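Local coordinates for protein pectinesterase (Sitophilus oryzae, PDB 4PMH) that hydrolyses the methyl esters of pectin, releasing methanol, and probably serves in the digestion of plant cell walls, at residues Ser214-Val228 against Ala234-Arg248. Residues are numbered along the deposited sequence; the frame is centred on the assembly and turned at random.
Sequences SYYTNTYIEGDIDFV and AIFESCTFYVKADRR
I235 opens the pairing: its N donates to S214 O, its O accepts from Y216 N, and its CG2 branch packs on CE1 of Y215. F236 continues inside the coil, an apolar ring suited to the interior; it makes an offset stack with Y216 (centroids 4.5 Å apart, planes at 22°), with V228 CG1 against its CZ. Both rings take chi1 near -60°, which points them the same way, side by side. On the other face E237, extended from a CG anti to the backbone N (chi1 176°), meets Y215 OH through OE1, carboxylate and phenol ring nearly coplanar; the modelled separation is doubtfully short. C239, after the turn at S238, sets its apolar SG 3.8 Å from Y216 CB. F241 returns inward, CE2 3.6 Å from I221 CD1. Y242 faces outward, with Y220 OH 3.3 Å from its CG. Beyond the strand, R247 holds the D224 carboxylate with two nitrogens: NE meets the syn lone pair of OD2 at 2.9 Å, nearly straight, and NH2 reaches OD1 at 2.8 Å from outside the carboxylate plane. A methionine in place of R247 would probably leave the buried D224 carboxylate with a long pairing to R248 NE and a water, more able to turn. R248 lays its flat guanidinium over apolar I225. Parallel, in-register rungs with stacked inward residues are characteristic of the right-handed parallel beta-helix of pectinesterases; here they lead into the probable active site, where D226, the likely nucleophile, salt-bridges R290.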
# COMPACT_ATOMS: atom_id res chain seq x y z
N SER A 214 7.76 -4.74 3.81
CA SER A 214 6.41 -5.21 4.14
C SER A 214 6.06 -6.38 3.24
O SER A 214 6.54 -6.47 2.12
CB SER A 214 5.35 -4.09 4.06
OG SER A 214 5.43 -3.35 2.86
N TYR A 215 5.24 -7.29 3.78
CA TYR A 215 4.91 -8.52 3.11
C TYR A 215 3.41 -8.73 3.20
O TYR A 215 2.86 -8.95 4.30
CB TYR A 215 5.61 -9.70 3.80
CG TYR A 215 5.80 -10.94 2.95
CD1 TYR A 215 4.99 -11.23 1.86
CD2 TYR A 215 6.80 -11.85 3.26
CE1 TYR A 215 5.18 -12.38 1.10
CE2 TYR A 215 6.99 -13.00 2.51
CZ TYR A 215 6.17 -13.25 1.43
OH TYR A 215 6.35 -14.40 0.67
N TYR A 216 2.79 -8.64 2.03
CA TYR A 216 1.36 -8.85 1.83
C TYR A 216 1.11 -10.23 1.25
O TYR A 216 1.62 -10.55 0.22
CB TYR A 216 0.83 -7.81 0.85
CG TYR A 216 0.94 -6.41 1.38
CD1 TYR A 216 2.17 -5.74 1.40
CD2 TYR A 216 -0.17 -5.77 1.89
CE1 TYR A 216 2.26 -4.44 1.92
CE2 TYR A 216 -0.09 -4.50 2.39
CZ TYR A 216 1.12 -3.84 2.42
OH TYR A 216 1.16 -2.57 2.94
N THR A 217 0.30 -11.03 1.93
CA THR A 217 -0.07 -12.35 1.46
C THR A 217 -1.58 -12.50 1.52
O THR A 217 -2.21 -12.03 2.46
CB THR A 217 0.56 -13.45 2.34
OG1 THR A 217 0.43 -13.10 3.72
CG2 THR A 217 2.01 -13.60 2.01
N ASN A 218 -2.13 -13.15 0.49
CA ASN A 218 -3.54 -13.46 0.44
C ASN A 218 -4.44 -12.28 0.73
O ASN A 218 -5.40 -12.39 1.44
CB ASN A 218 -3.84 -14.63 1.37
CG ASN A 218 -3.00 -15.84 1.06
OD1 ASN A 218 -1.80 -15.87 1.35
ND2 ASN A 218 -3.60 -16.82 0.43
N THR A 219 -4.12 -11.15 0.12
CA THR A 219 -4.76 -9.90 0.45
C THR A 219 -5.37 -9.25 -0.80
O THR A 219 -4.79 -9.31 -1.91
CB THR A 219 -3.75 -9.01 1.20
OG1 THR A 219 -3.55 -9.55 2.52
CG2 THR A 219 -4.22 -7.55 1.32
N TYR A 220 -6.54 -8.66 -0.59
CA TYR A 220 -7.37 -8.03 -1.60
C TYR A 220 -7.29 -6.50 -1.44
O TYR A 220 -7.54 -5.96 -0.36
CB TYR A 220 -8.84 -8.47 -1.43
CG TYR A 220 -9.82 -7.77 -2.35
CD1 TYR A 220 -10.04 -8.23 -3.65
CD2 TYR A 220 -10.51 -6.62 -1.94
CE1 TYR A 220 -10.93 -7.59 -4.50
CE2 TYR A 220 -11.40 -5.97 -2.80
CZ TYR A 220 -11.61 -6.46 -4.07
OH TYR A 220 -12.46 -5.80 -4.92
N ILE A 221 -6.95 -5.82 -2.52
CA ILE A 221 -6.72 -4.40 -2.49
C ILE A 221 -7.45 -3.75 -3.67
O ILE A 221 -7.24 -4.15 -4.82
CB ILE A 221 -5.19 -4.08 -2.59
CG1 ILE A 221 -4.39 -4.87 -1.56
CG2 ILE A 221 -4.95 -2.58 -2.42
CD1 ILE A 221 -2.91 -4.87 -1.80
N GLU A 222 -8.29 -2.76 -3.38
CA GLU A 222 -9.02 -2.08 -4.44
C GLU A 222 -8.89 -0.58 -4.40
O GLU A 222 -8.67 0.01 -3.36
CB GLU A 222 -10.52 -2.48 -4.48
CG GLU A 222 -11.34 -2.21 -3.24
CD GLU A 222 -12.83 -2.58 -3.36
OE1 GLU A 222 -13.65 -1.79 -2.86
OE2 GLU A 222 -13.19 -3.65 -3.94
N GLY A 223 -9.08 0.02 -5.57
CA GLY A 223 -8.99 1.45 -5.75
C GLY A 223 -9.13 1.78 -7.21
O GLY A 223 -9.53 0.93 -8.02
N ASP A 224 -8.80 3.00 -7.57
CA ASP A 224 -8.81 3.40 -8.95
C ASP A 224 -7.59 4.20 -9.37
O ASP A 224 -7.13 4.01 -10.47
CB ASP A 224 -10.10 4.14 -9.32
CG ASP A 224 -10.45 5.29 -8.38
OD1 ASP A 224 -9.56 5.89 -7.72
OD2 ASP A 224 -11.67 5.61 -8.32
N ILE A 225 -7.04 5.05 -8.49
CA ILE A 225 -5.89 5.89 -8.83
C ILE A 225 -4.79 5.84 -7.75
O ILE A 225 -5.02 6.16 -6.57
CB ILE A 225 -6.32 7.36 -9.02
CG1 ILE A 225 -7.20 7.51 -10.27
CG2 ILE A 225 -5.11 8.31 -9.09
CD1 ILE A 225 -6.44 7.76 -11.55
N ASP A 226 -3.58 5.46 -8.18
CA ASP A 226 -2.42 5.36 -7.28
C ASP A 226 -2.79 4.61 -6.01
O ASP A 226 -2.42 5.01 -4.92
CB ASP A 226 -1.86 6.75 -6.91
CG ASP A 226 -1.50 7.60 -8.12
OD1 ASP A 226 -1.37 7.09 -9.27
OD2 ASP A 226 -1.33 8.83 -7.93
N PHE A 227 -3.56 3.53 -6.14
CA PHE A 227 -4.09 2.88 -4.92
C PHE A 227 -3.12 1.95 -4.20
O PHE A 227 -3.43 1.41 -3.12
CB PHE A 227 -5.50 2.28 -5.14
CG PHE A 227 -5.59 1.08 -6.03
CD1 PHE A 227 -5.90 1.22 -7.39
CD2 PHE A 227 -5.49 -0.21 -5.50
CE1 PHE A 227 -6.06 0.09 -8.20
CE2 PHE A 227 -5.64 -1.31 -6.30
CZ PHE A 227 -5.96 -1.17 -7.65
N VAL A 228 -1.93 1.80 -4.77
CA VAL A 228 -0.79 1.23 -4.04
C VAL A 228 0.38 2.14 -4.36
O VAL A 228 0.89 2.12 -5.49
CB VAL A 228 -0.46 -0.23 -4.44
CG1 VAL A 228 0.74 -0.76 -3.65
CG2 VAL A 228 -1.67 -1.12 -4.24
N ALA A 234 8.12 -3.59 -0.73
CA ALA A 234 6.85 -4.26 -0.43
C ALA A 234 6.62 -5.43 -1.37
O ALA A 234 6.65 -5.26 -2.59
CB ALA A 234 5.69 -3.28 -0.50
N ILE A 235 6.41 -6.61 -0.79
CA ILE A 235 6.17 -7.84 -1.51
C ILE A 235 4.68 -8.17 -1.42
O ILE A 235 4.10 -8.14 -0.33
CB ILE A 235 6.98 -8.99 -0.90
CG1 ILE A 235 8.47 -8.70 -1.06
CG2 ILE A 235 6.60 -10.33 -1.49
CD1 ILE A 235 9.35 -9.46 -0.10
N PHE A 236 4.07 -8.48 -2.56
CA PHE A 236 2.66 -8.85 -2.63
C PHE A 236 2.59 -10.22 -3.26
O PHE A 236 2.82 -10.35 -4.46
CB PHE A 236 1.90 -7.86 -3.51
CG PHE A 236 1.89 -6.47 -2.98
CD1 PHE A 236 0.88 -6.03 -2.13
CD2 PHE A 236 2.90 -5.57 -3.34
CE1 PHE A 236 0.88 -4.73 -1.65
CE2 PHE A 236 2.90 -4.28 -2.85
CZ PHE A 236 1.88 -3.86 -2.01
N GLU A 237 2.33 -11.24 -2.45
CA GLU A 237 2.30 -12.62 -2.94
C GLU A 237 0.89 -13.18 -2.78
O GLU A 237 0.31 -13.11 -1.68
CB GLU A 237 3.33 -13.49 -2.19
CG GLU A 237 3.29 -14.94 -2.58
CD GLU A 237 4.35 -15.81 -1.92
OE1 GLU A 237 5.02 -15.37 -0.96
OE2 GLU A 237 4.51 -16.97 -2.37
N SER A 238 0.33 -13.72 -3.87
CA SER A 238 -1.03 -14.28 -3.88
C SER A 238 -2.06 -13.23 -3.47
O SER A 238 -2.95 -13.50 -2.69
CB SER A 238 -1.15 -15.53 -3.03
OG SER A 238 -0.15 -16.47 -3.44
N CYS A 239 -1.92 -12.05 -4.03
CA CYS A 239 -2.81 -10.94 -3.71
C CYS A 239 -3.69 -10.67 -4.91
O CYS A 239 -3.42 -11.16 -5.99
CB CYS A 239 -1.99 -9.70 -3.36
SG CYS A 239 -1.23 -9.74 -1.72
N THR A 240 -4.76 -9.90 -4.70
CA THR A 240 -5.63 -9.47 -5.78
C THR A 240 -5.74 -7.96 -5.74
O THR A 240 -6.00 -7.40 -4.67
CB THR A 240 -7.04 -10.11 -5.68
OG1 THR A 240 -6.94 -11.53 -5.82
CG2 THR A 240 -7.96 -9.59 -6.77
N PHE A 241 -5.53 -7.33 -6.89
CA PHE A 241 -5.64 -5.88 -7.03
C PHE A 241 -6.82 -5.60 -7.96
O PHE A 241 -6.83 -6.08 -9.12
CB PHE A 241 -4.35 -5.29 -7.64
CG PHE A 241 -3.11 -5.59 -6.84
CD1 PHE A 241 -2.41 -6.76 -7.04
CD2 PHE A 241 -2.64 -4.69 -5.89
CE1 PHE A 241 -1.26 -7.05 -6.30
CE2 PHE A 241 -1.51 -4.96 -5.14
CZ PHE A 241 -0.82 -6.15 -5.34
N TYR A 242 -7.80 -4.84 -7.48
CA TYR A 242 -9.07 -4.69 -8.18
C TYR A 242 -9.33 -3.22 -8.50
O TYR A 242 -9.46 -2.40 -7.59
CB TYR A 242 -10.21 -5.25 -7.32
CG TYR A 242 -11.51 -5.43 -8.06
CD1 TYR A 242 -12.34 -4.35 -8.27
CD2 TYR A 242 -11.88 -6.68 -8.57
CE1 TYR A 242 -13.52 -4.50 -8.96
CE2 TYR A 242 -13.07 -6.84 -9.27
CZ TYR A 242 -13.88 -5.73 -9.47
OH TYR A 242 -15.08 -5.84 -10.14
N VAL A 243 -9.39 -2.91 -9.78
CA VAL A 243 -9.60 -1.56 -10.24
C VAL A 243 -11.09 -1.31 -10.32
O VAL A 243 -11.78 -1.90 -11.13
CB VAL A 243 -9.00 -1.32 -11.62
CG1 VAL A 243 -9.13 0.14 -12.02
CG2 VAL A 243 -7.54 -1.74 -11.63
N LYS A 244 -11.57 -0.43 -9.46
CA LYS A 244 -12.98 -0.14 -9.36
C LYS A 244 -13.40 0.85 -10.42
O LYS A 244 -12.62 1.68 -10.85
CB LYS A 244 -13.31 0.44 -7.98
CG LYS A 244 -13.36 -0.59 -6.86
CD LYS A 244 -14.14 -0.09 -5.65
CE LYS A 244 -15.64 -0.02 -5.90
NZ LYS A 244 -16.36 -1.32 -5.77
N ALA A 245 -14.66 0.75 -10.82
CA ALA A 245 -15.23 1.63 -11.84
C ALA A 245 -16.35 2.52 -11.27
O ALA A 245 -16.88 3.38 -11.99
CB ALA A 245 -15.75 0.79 -12.99
N ASP A 246 -16.66 2.36 -9.99
CA ASP A 246 -17.84 3.01 -9.38
C ASP A 246 -17.64 4.48 -9.04
O ASP A 246 -18.61 5.21 -8.84
CB ASP A 246 -18.25 2.30 -8.09
CG ASP A 246 -17.36 2.65 -6.93
OD1 ASP A 246 -16.14 2.80 -7.16
OD2 ASP A 246 -17.86 2.80 -5.80
N ARG A 247 -16.39 4.90 -8.89
CA ARG A 247 -16.14 6.32 -8.72
C ARG A 247 -15.84 6.92 -10.07
O ARG A 247 -16.19 8.06 -10.33
CB ARG A 247 -14.99 6.57 -7.76
CG ARG A 247 -14.81 8.03 -7.39
CD ARG A 247 -13.70 8.22 -6.36
NE ARG A 247 -12.39 8.02 -6.96
CZ ARG A 247 -11.39 8.90 -6.95
NH1 ARG A 247 -11.51 10.09 -6.35
NH2 ARG A 247 -10.25 8.58 -7.54
N ARG A 248 -15.18 6.17 -10.92
CA ARG A 248 -14.70 6.74 -12.17
C ARG A 248 -14.33 5.67 -13.17
O ARG A 248 -13.92 4.57 -12.79
CB ARG A 248 -13.51 7.64 -11.89
CG ARG A 248 -12.78 7.29 -10.60
CD ARG A 248 -11.32 7.64 -10.68
NE ARG A 248 -10.72 6.96 -11.81
CZ ARG A 248 -9.74 7.45 -12.56
NH1 ARG A 248 -9.20 8.65 -12.32
NH2 ARG A 248 -9.29 6.74 -13.57
O HOH W 1 -13.83 3.80 -9.72